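Local coordinates for protein putative polyketide synthase (PDB 5HU7) that probably catalyses the dehydration of beta-hydroxyacyl intermediates during polyketide chain building, as the dehydratase domain of a trans-acyltransferase polyketide synthase, at residues 34-37 and 38-41; 48-51 and 52-56; 160-163 and 164-168; 196-199 and 200-204. All coordinates share one frame; numbering follows the deposited sequence.

Interaction 1. Residues 34-37 and 38-41; sequences GQEL and FMAD
Met39 folds back over Gly34 and Glu36 in the loop that joins strand 26-32 to strand 48-49 of a hotdog-type dehydratase fold. From Leu37 to Met39 the backbone coils like one turn of helix, though no regular helix forms. The turn is closed by two weak bonds from one donor. Ala40 N reaches Glu36 O at 2.8 Å, with a bent angle of 120°, and Leu37 O at 3.4 Å.

Met39 points its CB into the turn, where it lies 3.2 Å from Gly34 O. Its CG runs beside Glu36, 3.6 Å from Glu36 OE1, and the two side chains head the same way. Glu36 bends at chi2 (84°), and this swings its carboxylate back to the start of the loop. There OE1 takes Gly34 N on its syn side, tilted somewhat out of the carboxylate plane, and also Thr33 N. Were Glu36 an alanine, the N-H groups of Gly34 and Thr33 would probably lose this acceptor, and Met39 CG would keep only the CB contact, without the carboxylate beside it.

Leu37 and Phe38 carry the apolar part. Both touch Leu206, and Phe38 also meets Leu15. Beyond the turn, Met39 packs on Phe50. The Leu37 and Phe38 side chains pass each other at a slant. Leu37 has its CG anti to the backbone N (chi1 -172°), which carries the branch toward the ring. The methyl CD2 of Leu37 then comes to rest 4.0 Å from CE1 of Phe38.

Interaction 2. Residues 48-51 and 52-56; sequences RFFP and LIAYL
Phe50 and Tyr55 meet as a T-shaped pair where strand 48-49 hands over to helix 52-65 of this hotdog-type dehydratase. Pro51, between them in sequence, is probably the closing proline of the HxxxGxxxxP motif of this dehydratase family.

The edge of Phe50 is the bump and the face of Tyr55 the hollow. Phe50 CD2 sits over the centre of the tyrosine ring, 3.6 Å above its plane. The ring centroids are 5.0 Å apart and the planes stand at 72°. Phe50 has its ring anti to the backbone N (chi1 -168°), which carries it toward Ala54 and Tyr55.

Ala54 supplies a second, smaller bump. Its methyl CB lies against the Phe50 ring, 3.3 Å from CE2, the atom next to CD2, so the phenyl group is gripped at two neighbouring positions. The same methyl lies 4.0 Å from Pro51 CB. Phe50 and Pro51 together thus form a shallow seat for Ala54. A weak bond from Ala54 N to Pro51 O, 3.1 Å, closes the turn behind it.

Around this pair, Phe50 leans on Met39, Leu88 and Val90, while Leu52, Tyr55 and Leu56 all touch Phe242. The Tyr55 hydroxyl is held by the backbone N of Leu88. Tyr55 OH also lies 3.6 Å from Phe50 CB.

Interaction 3. Residues 160-163 and 164-168; sequences QCYE and LLKER
Tyr162 and Lys166, one turn apart on alpha-helix 158-167, run side by side near the helix end.

Backbone bonds make the frame, each from residue i+4 to residue i. Leu164 N reaches Gln160 O at 3.1 Å. Leu165 N reaches Cys161 O at 2.8 Å, close to the line of the carbonyl. The CG of Leu165 is 3.5 Å from the same Cys161 O. Lys166 N meets Tyr162 O at 2.8 Å with a nearly straight angle of 166°. The ladder then slackens, for Glu167 N is 3.5 Å from Glu163 O and that bond is weak.

Apolar side chains dock the helix on the domain. Leu165 is buried. Beyond the helix it meets Pro218 and Arg221 of helix 212-227, with Phe176 and Ala171 close by. Leu164 touches Tyr222 of that same helix.

The last kind is packing of a lysine's methylenes on a phenol. Tyr162 puts its ring anti to the backbone N (chi1 162°), which sends the ring outward from the helix, alongside Lys166. The lysine chain is extended as far as CE and lies alongside the outer end of the ring. Its CD and CE are each 3.7 Å from Tyr162 OH.

Interaction 4. Residues 196-199 and 200-204; sequences PSIT and METAE
Met200, the first residue of the short helix 200-203, follows Thr199 at the N-cap position. Its bond to CB points away from the loop, though CB stays 3.8 Å from Thr199 C. Glu201 comes next. Its backbone N lies 3.8 Å from the CG2 methyl of Thr199, and its carboxylate leads outward.

Thr202 turns back to the loop. Its OG1 sits between its own backbone N and carbonyl carbon (chi1 64°), and from there donates to Thr199 O at 2.9 Å. The hydroxyl comes in from the flank, at 113° to the C=O and tilted out of the carbonyl plane. It also packs closely on the CG2 methyl of Ile198, at 3.1 Å. With a valine in place of Thr202, Thr199 O would probably lose its side-chain donor, and the loop end would be less firmly tied to the helix.

Ala203 closes the turn. Its N meets Thr199 O at 2.7 Å and nearly straight on, at 169°. Its methyl CB faces Ile198 CG2 at 3.9 Å, and Ile198 in turn packs on His209 and Pro210.

One carbonyl, Thr199 O, is therefore gripped by two donors, a backbone N-H head-on and a hydroxyl from the flank. This pair of bonds is likely to steady the entry of the chain into a helical turn at the protein surface.

In the fold
The contacts follow one another along the chain without nesting. Interactions 1 and 2 lie in the N-terminal part of the domain, interactions 3 and 4 in the C-terminal part, as expected of a double hotdog. Interactions 1 and 2 have centres 10 Å apart and touch: Arg48 NH2 probably bonds to Met39 O at 3.0 Å, tying the loop to strand 48-49. Interaction 4 reaches back to the first part, where Ile198 CD1 packs 4.2 Å from Leu37 CD1. Interaction 3 stands apart on helix 158-167, with its centre 25 Å from that of interaction 2 and 31 Å from that of interaction 4. It packs on helix 212-227, while interaction 2 opens helix 52-65.

Interaction 1. Residues 34-37 and 38-41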
loop_
_atom_site.group_PDB
_atom_site.type_symbol
_atom_site.label_atom_id
_atom_site.label_comp_id
_atom_site.label_asym_id
_atom_site.label_seq_id
_atom_site.Cartn_x
_atom_site.Cartn_y
_atom_site.Cartn_z
ATOM N N GLY A 34 15.916 1.179 14.208
ATOM C CA GLY A 34 16.950 0.312 14.748
ATOM C C GLY A 34 16.390 -0.557 15.857
ATOM O O GLY A 34 17.064 -1.480 16.303
ATOM N N GLN A 35 15.153 -0.282 16.318
ATOM C CA GLN A 35 14.500 -1.063 17.362
ATOM C C GLN A 35 13.582 -2.155 16.804
ATOM O O GLN A 35 13.080 -2.952 17.591
ATOM C CB GLN A 35 13.666 -0.129 18.267
ATOM C CG GLN A 35 14.478 0.901 19.054
ATOM C CD GLN A 35 15.431 0.235 20.016
ATOM O OE1 GLN A 35 16.643 0.201 19.788
ATOM N NE2 GLN A 35 14.900 -0.367 21.086
ATOM N N GLU A 36 13.381 -2.236 15.479
ATOM C CA GLU A 36 12.467 -3.229 14.918
ATOM C C GLU A 36 13.007 -4.686 15.029
ATOM O O GLU A 36 14.088 -4.907 15.567
ATOM C CB GLU A 36 12.072 -2.856 13.485
ATOM C CG GLU A 36 11.283 -1.558 13.392
ATOM C CD GLU A 36 12.073 -0.266 13.360
ATOM O OE1 GLU A 36 13.323 -0.319 13.289
ATOM O OE2 GLU A 36 11.434 0.811 13.405
ATOM N N LEU A 37 12.181 -5.664 14.622
ATOM C CA LEU A 37 12.414 -7.114 14.703
ATOM C C LEU A 37 13.772 -7.631 14.179
ATOM O O LEU A 37 14.514 -8.294 14.916
ATOM C CB LEU A 37 11.267 -7.831 13.953
ATOM C CG LEU A 37 11.188 -9.344 14.061
ATOM C CD1 LEU A 37 11.184 -9.805 15.531
ATOM C CD2 LEU A 37 9.954 -9.838 13.358
ATOM N N PHE A 38 14.087 -7.342 12.923
ATOM C CA PHE A 38 15.346 -7.811 12.321
ATOM C C PHE A 38 16.515 -6.950 12.792
ATOM O O PHE A 38 17.640 -7.431 12.873
ATOM C CB PHE A 38 15.256 -7.814 10.791
ATOM C CG PHE A 38 14.355 -8.914 10.281
ATOM C CD1 PHE A 38 12.974 -8.831 10.427
ATOM C CD2 PHE A 38 14.889 -10.057 9.694
ATOM C CE1 PHE A 38 12.151 -9.855 9.986
ATOM C CE2 PHE A 38 14.060 -11.087 9.264
ATOM C CZ PHE A 38 12.698 -10.977 9.407
ATOM N N MET A 39 16.220 -5.723 13.204
ATOM C CA MET A 39 17.209 -4.766 13.697
ATOM C C MET A 39 17.630 -5.135 15.119
ATOM O O MET A 39 18.677 -4.668 15.560
ATOM C CB MET A 39 16.627 -3.336 13.758
ATOM C CG MET A 39 15.697 -2.968 12.629
ATOM S SD MET A 39 16.505 -3.045 11.042
ATOM C CE MET A 39 16.906 -1.473 10.925
ATOM N N ALA A 40 16.742 -5.874 15.855
ATOM C CA ALA A 40 16.881 -6.326 17.255
ATOM C C ALA A 40 18.315 -6.662 17.647
ATOM O O ALA A 40 18.892 -7.637 17.139
ATOM C CB ALA A 40 15.986 -7.532 17.518
ATOM N N ASP A 41 18.884 -5.830 18.537
ATOM C CA ASP A 41 20.260 -5.957 18.979
ATOM C C ASP A 41 20.408 -5.812 20.494
ATOM O O ASP A 41 19.583 -5.177 21.159
ATOM C CB ASP A 41 21.090 -4.880 18.275
ATOM C CG ASP A 41 22.567 -5.176 18.276
ATOM O OD1 ASP A 41 23.210 -4.969 19.324
ATOM O OD2 ASP A 41 23.108 -5.508 17.195
#

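Interaction 2. Residues 48-51 and 52-56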
loop_
_atom_site.group_PDB
_atom_site.type_symbol
_atom_site.label_atom_id
_atom_site.label_comp_id
_atom_site.label_asym_id
_atom_site.label_seq_id
_atom_site.Cartn_x
_atom_site.Cartn_y
_atom_site.Cartn_z
ATOM N N ARG A 48 24.950 1.054 12.608
ATOM C CA ARG A 48 25.333 -0.279 12.177
ATOM C C ARG A 48 24.744 -0.637 10.821
ATOM O O ARG A 48 23.814 -0.019 10.355
ATOM C CB ARG A 48 24.930 -1.339 13.222
ATOM C CG ARG A 48 23.447 -1.428 13.473
ATOM C CD ARG A 48 23.197 -2.335 14.628
ATOM N NE ARG A 48 21.784 -2.535 14.924
ATOM C CZ ARG A 48 20.988 -1.617 15.460
ATOM N NH1 ARG A 48 21.446 -0.401 15.731
ATOM N NH2 ARG A 48 19.720 -1.903 15.715
ATOM N N PHE A 49 25.270 -1.674 10.236
ATOM C CA PHE A 49 24.862 -2.178 8.928
ATOM C C PHE A 49 23.520 -2.851 9.040
ATOM O O PHE A 49 23.286 -3.579 10.005
ATOM C CB PHE A 49 25.885 -3.214 8.397
ATOM C CG PHE A 49 27.263 -2.665 8.116
ATOM C CD1 PHE A 49 27.430 -1.545 7.303
ATOM C CD2 PHE A 49 28.395 -3.274 8.644
ATOM C CE1 PHE A 49 28.708 -1.024 7.055
ATOM C CE2 PHE A 49 29.665 -2.747 8.400
ATOM C CZ PHE A 49 29.811 -1.614 7.617
ATOM N N PHE A 50 22.644 -2.639 8.044
ATOM C CA PHE A 50 21.353 -3.333 7.979
ATOM C C PHE A 50 21.647 -4.835 7.899
ATOM O O PHE A 50 22.545 -5.211 7.157
ATOM C CB PHE A 50 20.571 -2.904 6.729
ATOM C CG PHE A 50 19.119 -3.321 6.693
ATOM C CD1 PHE A 50 18.187 -2.718 7.530
ATOM C CD2 PHE A 50 18.652 -4.178 5.711
ATOM C CE1 PHE A 50 16.844 -3.054 7.463
ATOM C CE2 PHE A 50 17.291 -4.463 5.598
ATOM C CZ PHE A 50 16.399 -3.912 6.476
ATOM N N PRO A 51 20.965 -5.711 8.658
ATOM C CA PRO A 51 21.280 -7.146 8.576
ATOM C C PRO A 51 21.185 -7.735 7.169
ATOM O O PRO A 51 20.274 -7.397 6.428
ATOM C CB PRO A 51 20.278 -7.791 9.532
ATOM C CG PRO A 51 19.791 -6.736 10.376
ATOM C CD PRO A 51 19.899 -5.446 9.647
ATOM N N LEU A 52 22.133 -8.600 6.804
ATOM C CA LEU A 52 22.215 -9.260 5.488
ATOM C C LEU A 52 20.886 -9.945 5.057
ATOM O O LEU A 52 20.311 -9.581 4.026
ATOM C CB LEU A 52 23.414 -10.245 5.462
ATOM C CG LEU A 52 24.834 -9.643 5.586
ATOM C CD1 LEU A 52 25.971 -10.714 5.699
ATOM C CD2 LEU A 52 25.110 -8.642 4.525
ATOM N N ILE A 53 20.388 -10.895 5.854
ATOM C CA ILE A 53 19.099 -11.570 5.595
ATOM C C ILE A 53 17.899 -10.627 5.512
ATOM O O ILE A 53 16.906 -10.954 4.861
ATOM C CB ILE A 53 18.808 -12.705 6.611
ATOM C CG1 ILE A 53 18.916 -12.158 8.086
ATOM C CG2 ILE A 53 19.743 -13.899 6.317
ATOM C CD1 ILE A 53 18.379 -13.019 9.119
ATOM N N ALA A 54 17.977 -9.479 6.159
ATOM C CA ALA A 54 16.875 -8.541 6.124
ATOM C C ALA A 54 16.644 -8.020 4.708
ATOM O O ALA A 54 15.498 -7.827 4.320
ATOM C CB ALA A 54 17.117 -7.405 7.080
ATOM N N TYR A 55 17.725 -7.910 3.891
ATOM C CA TYR A 55 17.617 -7.492 2.500
ATOM C C TYR A 55 16.873 -8.531 1.672
ATOM O O TYR A 55 16.106 -8.164 0.788
ATOM C CB TYR A 55 19.013 -7.310 1.883
ATOM C CG TYR A 55 19.810 -6.147 2.425
ATOM C CD1 TYR A 55 19.554 -4.841 2.001
ATOM C CD2 TYR A 55 20.901 -6.359 3.251
ATOM C CE1 TYR A 55 20.377 -3.780 2.393
ATOM C CE2 TYR A 55 21.710 -5.306 3.670
ATOM C CZ TYR A 55 21.469 -4.025 3.205
ATOM O OH TYR A 55 22.279 -2.996 3.584
ATOM N N LEU A 56 17.101 -9.823 1.943
ATOM C CA LEU A 56 16.460 -10.902 1.204
ATOM C C LEU A 56 15.012 -11.054 1.572
ATOM O O LEU A 56 14.159 -11.250 0.707
ATOM C CB LEU A 56 17.193 -12.205 1.456
ATOM C CG LEU A 56 18.693 -12.236 1.100
ATOM C CD1 LEU A 56 19.298 -13.550 1.563
ATOM C CD2 LEU A 56 18.909 -12.038 -0.359
#

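Interaction 3. Residues 160-163 and 164-168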
loop_
_atom_site.group_PDB
_atom_site.type_symbol
_atom_site.label_atom_id
_atom_site.label_comp_id
_atom_site.label_asym_id
_atom_site.label_seq_id
_atom_site.Cartn_x
_atom_site.Cartn_y
_atom_site.Cartn_z
ATOM N N GLN A 160 32.627 -24.774 22.419
ATOM C CA GLN A 160 33.806 -25.225 21.681
ATOM C C GLN A 160 34.041 -24.464 20.365
ATOM O O GLN A 160 35.194 -24.198 20.042
ATOM C CB GLN A 160 33.721 -26.735 21.412
ATOM C CG GLN A 160 34.000 -27.546 22.660
ATOM C CD GLN A 160 33.741 -29.010 22.452
ATOM O OE1 GLN A 160 32.718 -29.410 21.914
ATOM N NE2 GLN A 160 34.599 -29.845 22.978
ATOM N N CYS A 161 32.984 -24.148 19.596
ATOM C CA CYS A 161 33.126 -23.360 18.358
ATOM C C CYS A 161 33.710 -21.982 18.709
ATOM O O CYS A 161 34.721 -21.587 18.129
ATOM C CB CYS A 161 31.784 -23.210 17.638
ATOM S SG CYS A 161 31.115 -24.747 16.956
ATOM N N TYR A 162 33.067 -21.266 19.673
ATOM C CA TYR A 162 33.486 -19.947 20.177
ATOM C C TYR A 162 34.915 -19.978 20.638
ATOM O O TYR A 162 35.689 -19.098 20.269
ATOM C CB TYR A 162 32.603 -19.503 21.357
ATOM C CG TYR A 162 33.196 -18.390 22.210
ATOM C CD1 TYR A 162 33.169 -17.061 21.785
ATOM C CD2 TYR A 162 33.749 -18.662 23.458
ATOM C CE1 TYR A 162 33.732 -16.044 22.548
ATOM C CE2 TYR A 162 34.274 -17.643 24.254
ATOM C CZ TYR A 162 34.252 -16.330 23.799
ATOM O OH TYR A 162 34.761 -15.299 24.561
ATOM N N GLU A 163 35.252 -20.975 21.467
ATOM C CA GLU A 163 36.602 -21.111 22.026
ATOM C C GLU A 163 37.659 -21.225 20.911
ATOM O O GLU A 163 38.725 -20.645 21.031
ATOM C CB GLU A 163 36.698 -22.339 22.944
ATOM C CG GLU A 163 35.924 -22.216 24.250
ATOM C CD GLU A 163 36.556 -21.343 25.316
ATOM O OE1 GLU A 163 37.684 -21.661 25.757
ATOM O OE2 GLU A 163 35.903 -20.366 25.747
ATOM N N LEU A 164 37.374 -22.046 19.888
ATOM C CA LEU A 164 38.243 -22.241 18.726
ATOM C C LEU A 164 38.258 -20.988 17.824
ATOM O O LEU A 164 39.301 -20.687 17.246
ATOM C CB LEU A 164 37.781 -23.461 17.905
ATOM C CG LEU A 164 38.529 -23.745 16.590
ATOM C CD1 LEU A 164 40.029 -23.927 16.825
ATOM C CD2 LEU A 164 37.970 -24.978 15.910
ATOM N N LEU A 165 37.113 -20.294 17.649
ATOM C CA LEU A 165 37.092 -19.085 16.820
ATOM C C LEU A 165 37.877 -17.963 17.494
ATOM O O LEU A 165 38.631 -17.272 16.819
ATOM C CB LEU A 165 35.667 -18.603 16.513
ATOM C CG LEU A 165 34.895 -19.347 15.445
ATOM C CD1 LEU A 165 33.599 -18.637 15.142
ATOM C CD2 LEU A 165 35.693 -19.484 14.166
ATOM N N LYS A 166 37.731 -17.809 18.822
ATOM C CA LYS A 166 38.479 -16.814 19.602
ATOM C C LYS A 166 40.005 -16.980 19.419
ATOM O O LYS A 166 40.726 -15.980 19.390
ATOM C CB LYS A 166 38.115 -16.922 21.090
ATOM C CG LYS A 166 38.655 -15.782 21.944
ATOM C CD LYS A 166 38.226 -15.925 23.392
ATOM C CE LYS A 166 38.427 -14.658 24.190
ATOM N NZ LYS A 166 39.861 -14.280 24.316
ATOM N N GLU A 167 40.481 -18.239 19.287
ATOM C CA GLU A 167 41.892 -18.570 19.061
ATOM C C GLU A 167 42.411 -17.845 17.815
ATOM O O GLU A 167 43.463 -17.215 17.873
ATOM C CB GLU A 167 42.062 -20.091 18.879
ATOM C CG GLU A 167 43.503 -20.566 18.874
ATOM C CD GLU A 167 43.662 -22.074 18.907
ATOM O OE1 GLU A 167 42.831 -22.777 18.287
ATOM O OE2 GLU A 167 44.638 -22.552 19.533
ATOM N N ARG A 168 41.663 -17.931 16.702
ATOM C CA ARG A 168 42.014 -17.289 15.429
ATOM C C ARG A 168 41.852 -15.757 15.533
ATOM O O ARG A 168 40.927 -15.273 16.183
ATOM C CB ARG A 168 41.134 -17.858 14.296
ATOM C CG ARG A 168 41.560 -17.475 12.874
ATOM C CD ARG A 168 42.672 -18.356 12.330
ATOM N NE ARG A 168 43.156 -17.872 11.036
ATOM C CZ ARG A 168 44.122 -18.440 10.315
ATOM N NH1 ARG A 168 44.486 -17.918 9.150
ATOM N NH2 ARG A 168 44.730 -19.540 10.755
#

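Interaction 4. Residues 196-199 and 200-204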
loop_
_atom_site.group_PDB
_atom_site.type_symbol
_atom_site.label_atom_id
_atom_site.label_comp_id
_atom_site.label_asym_id
_atom_site.label_seq_id
_atom_site.Cartn_x
_atom_site.Cartn_y
_atom_site.Cartn_z
ATOM N N PRO A 196 15.959 -18.435 18.265
ATOM C CA PRO A 196 15.111 -17.877 19.331
ATOM C C PRO A 196 13.625 -17.856 18.996
ATOM O O PRO A 196 13.246 -17.842 17.833
ATOM C CB PRO A 196 15.667 -16.466 19.538
ATOM C CG PRO A 196 17.023 -16.489 18.964
ATOM C CD PRO A 196 17.000 -17.472 17.852
ATOM N N SER A 197 12.793 -17.881 20.036
ATOM C CA SER A 197 11.338 -17.882 19.905
ATOM C C SER A 197 10.834 -16.573 19.290
ATOM O O SER A 197 11.246 -15.487 19.701
ATOM C CB SER A 197 10.683 -18.102 21.271
ATOM O OG SER A 197 11.110 -17.132 22.215
ATOM N N ILE A 198 9.977 -16.698 18.277
ATOM C CA ILE A 198 9.348 -15.583 17.577
ATOM C C ILE A 198 7.849 -15.886 17.612
ATOM O O ILE A 198 7.458 -17.047 17.440
ATOM C CB ILE A 198 9.920 -15.464 16.127
ATOM C CG1 ILE A 198 11.427 -15.115 16.149
ATOM C CG2 ILE A 198 9.160 -14.453 15.267
ATOM C CD1 ILE A 198 11.852 -13.773 16.732
ATOM N N THR A 199 7.013 -14.860 17.866
ATOM C CA THR A 199 5.558 -15.020 17.955
ATOM C C THR A 199 4.986 -15.691 16.692
ATOM O O THR A 199 5.507 -15.480 15.601
ATOM C CB THR A 199 4.911 -13.663 18.294
ATOM O OG1 THR A 199 5.403 -13.235 19.565
ATOM C CG2 THR A 199 3.394 -13.718 18.325
ATOM N N MET A 200 3.964 -16.554 16.866
ATOM C CA MET A 200 3.314 -17.295 15.773
ATOM C C MET A 200 2.822 -16.339 14.680
ATOM O O MET A 200 3.042 -16.608 13.503
ATOM C CB MET A 200 2.123 -18.117 16.316
ATOM C CG MET A 200 1.631 -19.217 15.371
ATOM S SD MET A 200 -0.141 -19.625 15.583
ATOM C CE MET A 200 -0.201 -20.014 17.334
ATOM N N GLU A 201 2.160 -15.234 15.076
ATOM C CA GLU A 201 1.637 -14.227 14.144
ATOM C C GLU A 201 2.754 -13.463 13.406
ATOM O O GLU A 201 2.586 -13.151 12.227
ATOM C CB GLU A 201 0.677 -13.257 14.880
ATOM C CG GLU A 201 0.052 -12.164 14.015
ATOM C CD GLU A 201 -0.628 -12.623 12.738
ATOM O OE1 GLU A 201 -1.644 -13.350 12.839
ATOM O OE2 GLU A 201 -0.167 -12.230 11.640
ATOM N N THR A 202 3.884 -13.177 14.084
ATOM C CA THR A 202 5.018 -12.484 13.452
ATOM C C THR A 202 5.777 -13.470 12.553
ATOM O O THR A 202 5.992 -13.168 11.382
ATOM C CB THR A 202 5.912 -11.800 14.502
ATOM O OG1 THR A 202 6.493 -12.790 15.345
ATOM C CG2 THR A 202 5.145 -10.792 15.357
ATOM N N ALA A 203 6.100 -14.680 13.075
ATOM C CA ALA A 203 6.759 -15.751 12.310
ATOM C C ALA A 203 5.926 -16.214 11.096
ATOM O O ALA A 203 6.490 -16.799 10.168
ATOM C CB ALA A 203 7.069 -16.941 13.203
ATOM N N GLU A 204 4.596 -15.962 11.107
ATOM C CA GLU A 204 3.694 -16.258 9.990
ATOM C C GLU A 204 4.018 -15.387 8.770
ATOM O O GLU A 204 3.842 -15.875 7.663
ATOM C CB GLU A 204 2.217 -16.056 10.395
ATOM C CG GLU A 204 1.200 -16.463 9.332
ATOM C CD GLU A 204 0.593 -15.334 8.519
ATOM O OE1 GLU A 204 0.054 -14.379 9.125
ATOM O OE2 GLU A 204 0.604 -15.434 7.272
#